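Local coordinates for protein Glucanase/chitosanase (Paenibacillus fukuinensis, PDB 4ZZ5) that probably hydrolyses glycosidic bonds in chitosan and beta-glucan, the piece described being a chitosan-binding CBM32 module of the enzyme, at residues A[50-54]-A[84-90]. Residues are numbered along the deposited sequence; the frame is centred on the assembly and turned at random.
Sequences IYINL and GSTPTNW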
loop_
_atom_site.group_PDB
_atom_site.type_symbol
_atom_site.label_atom_id
_atom_site.label_comp_id
_atom_site.label_asym_id
_atom_site.label_seq_id
_atom_site.Cartn_x
_atom_site.Cartn_y
_atom_site.Cartn_z
ATOM N N ILE A 50 1.496 -4.090 -2.257
ATOM C CA ILE A 50 1.725 -4.338 -0.855
ATOM C C ILE A 50 0.360 -4.384 -0.199
ATOM O O ILE A 50 -0.487 -3.499 -0.480
ATOM C CB ILE A 50 2.618 -3.255 -0.199
ATOM C CG1 ILE A 50 2.713 -3.445 1.296
ATOM C CG2 ILE A 50 2.184 -1.837 -0.507
ATOM C CD1 ILE A 50 3.866 -2.669 1.896
ATOM N N TYR A 51 0.104 -5.350 0.656
ATOM C CA TYR A 51 -1.143 -5.336 1.459
ATOM C C TYR A 51 -0.841 -5.431 2.907
ATOM O O TYR A 51 0.228 -5.984 3.342
ATOM C CB TYR A 51 -2.180 -6.364 0.995
ATOM C CG TYR A 51 -1.933 -7.824 1.219
ATOM C CD1 TYR A 51 -2.028 -8.333 2.510
ATOM C CD2 TYR A 51 -1.737 -8.664 0.183
ATOM C CE1 TYR A 51 -1.843 -9.776 2.635
ATOM C CE2 TYR A 51 -1.572 -10.032 0.329
ATOM C CZ TYR A 51 -1.613 -10.507 1.583
ATOM O OH TYR A 51 -1.429 -11.915 1.764
ATOM N N ILE A 52 -1.762 -4.944 3.704
ATOM C CA ILE A 52 -1.753 -4.948 5.168
ATOM C C ILE A 52 -2.894 -5.772 5.656
ATOM O O ILE A 52 -4.044 -5.604 5.154
ATOM C CB ILE A 52 -1.908 -3.567 5.687
ATOM C CG1 ILE A 52 -0.850 -2.604 5.106
ATOM C CG2 ILE A 52 -1.916 -3.566 7.226
ATOM C CD1 ILE A 52 -1.187 -1.141 5.284
ATOM N N ASN A 53 -2.673 -6.717 6.542
ATOM C CA ASN A 53 -3.718 -7.410 7.286
ATOM C C ASN A 53 -4.074 -6.645 8.482
ATOM O O ASN A 53 -3.287 -6.529 9.451
ATOM C CB ASN A 53 -3.154 -8.785 7.662
ATOM C CG ASN A 53 -4.244 -9.641 8.319
ATOM O OD1 ASN A 53 -5.297 -9.130 8.739
ATOM N ND2 ASN A 53 -4.026 -10.942 8.336
ATOM N N LEU A 54 -5.241 -5.934 8.518
ATOM C CA LEU A 54 -5.621 -5.151 9.646
ATOM C C LEU A 54 -5.984 -5.986 10.923
ATOM O O LEU A 54 -6.034 -5.330 12.021
ATOM C CB LEU A 54 -6.858 -4.284 9.246
ATOM C CG LEU A 54 -6.597 -3.292 8.135
ATOM C CD1 LEU A 54 -7.976 -2.614 7.880
ATOM C CD2 LEU A 54 -5.535 -2.321 8.391
ATOM N N GLY A 84 -9.364 -15.485 7.102
ATOM C CA GLY A 84 -8.044 -16.016 7.109
ATOM C C GLY A 84 -6.957 -15.051 6.923
ATOM O O GLY A 84 -7.161 -13.831 7.199
ATOM N N SER A 85 -5.803 -15.443 6.526
ATOM C CA SER A 85 -4.639 -14.563 6.376
ATOM C C SER A 85 -4.037 -14.417 5.011
ATOM O O SER A 85 -2.948 -13.834 4.804
ATOM C CB SER A 85 -3.472 -14.985 7.309
ATOM O OG SER A 85 -3.952 -14.857 8.655
ATOM N N THR A 86 -4.780 -14.973 4.016
ATOM C CA THR A 86 -4.352 -15.040 2.664
ATOM C C THR A 86 -5.454 -14.531 1.735
ATOM O O THR A 86 -6.066 -15.275 0.989
ATOM C CB THR A 86 -3.959 -16.476 2.235
ATOM O OG1 THR A 86 -2.943 -16.907 3.194
ATOM C CG2 THR A 86 -3.411 -16.521 0.804
ATOM N N PRO A 87 -5.612 -13.223 1.597
ATOM C CA PRO A 87 -6.682 -12.687 0.791
ATOM C C PRO A 87 -6.529 -12.936 -0.650
ATOM O O PRO A 87 -5.344 -12.893 -1.136
ATOM C CB PRO A 87 -6.558 -11.179 1.072
ATOM C CG PRO A 87 -5.090 -10.979 1.428
ATOM C CD PRO A 87 -4.758 -12.220 2.205
ATOM N N THR A 88 -7.627 -13.157 -1.324
ATOM C CA THR A 88 -7.583 -13.395 -2.787
ATOM C C THR A 88 -8.623 -12.533 -3.568
ATOM O O THR A 88 -8.373 -12.363 -4.749
ATOM C CB THR A 88 -7.947 -14.877 -3.167
ATOM O OG1 THR A 88 -9.182 -15.200 -2.578
ATOM C CG2 THR A 88 -6.836 -15.862 -2.647
ATOM N N ASN A 89 -9.596 -11.952 -2.903
ATOM C CA ASN A 89 -10.635 -11.187 -3.564
ATOM C C ASN A 89 -10.460 -9.723 -3.174
ATOM O O ASN A 89 -10.613 -9.389 -2.014
ATOM C CB ASN A 89 -11.983 -11.696 -3.059
ATOM C CG ASN A 89 -12.179 -13.151 -3.424
ATOM O OD1 ASN A 89 -12.269 -13.459 -4.600
ATOM N ND2 ASN A 89 -12.235 -14.046 -2.400
ATOM N N TRP A 90 -10.167 -8.912 -4.165
ATOM C CA TRP A 90 -9.894 -7.492 -3.959
ATOM C C TRP A 90 -10.936 -6.631 -4.634
ATOM O O TRP A 90 -11.408 -6.989 -5.753
ATOM C CB TRP A 90 -8.514 -7.127 -4.529
ATOM C CG TRP A 90 -7.379 -7.834 -3.811
ATOM C CD1 TRP A 90 -6.668 -8.874 -4.326
ATOM C CD2 TRP A 90 -6.884 -7.512 -2.533
ATOM N NE1 TRP A 90 -5.752 -9.225 -3.346
ATOM C CE2 TRP A 90 -5.848 -8.445 -2.266
ATOM C CE3 TRP A 90 -7.195 -6.572 -1.579
ATOM C CZ2 TRP A 90 -5.186 -8.410 -1.038
ATOM C CZ3 TRP A 90 -6.535 -6.559 -0.405
ATOM C CH2 TRP A 90 -5.520 -7.507 -0.119
HETATM O O HOH W 1 -0.214 -13.370 3.544
HETATM O O HOH W 2 -2.081 -11.524 6.042
HETATM O O HOH W 3 -6.070 -12.371 9.946
#
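On the outer face of the five-stranded antiparallel sheet of this CBM32 beta-sandwich, Tyr51 of strand 48-54 meets Pro87 and Trp90 of the loop joining strands 75-80 and 91-96, an example of a loop packed over a sheet by aromatic and proline side chains with water filling in the polar part. Pro87 lays its CG over one face of the phenol ring in a CH-pi contact, 3.8 Å from the ring centroid and 22° off the normal; its CD lies 3.4 Å from Tyr51 OH. The Trp90 indole meets the same ring obliquely, planes at 45°, with CZ2 3.7 Å from Tyr51 CD2. Tyr51 CG sits between its backbone N and carbonyl carbon (chi1 71°), which brings the ring out to the loop.

No direct hydrogen bond joins the segments. One water lies 2.6 Å from Tyr51 OH and donates to Ser85 O at 3.0 Å; a second accepts from Asn53 ND2 and donates to that same carbonyl, while a third links ND2 to Gly84 O. Asn53 OD1 is held by Gly55 N, which steadies the amide. An alanine in place of Tyr51 would probably leave Pro87 CG without its aromatic face and the first water without its phenol partner. Trp90 also makes a cation-pi contact with Arg117, so the cluster ties neighbouring strands and a connecting loop together on one sheet of the F5/8 type C beta-sandwich.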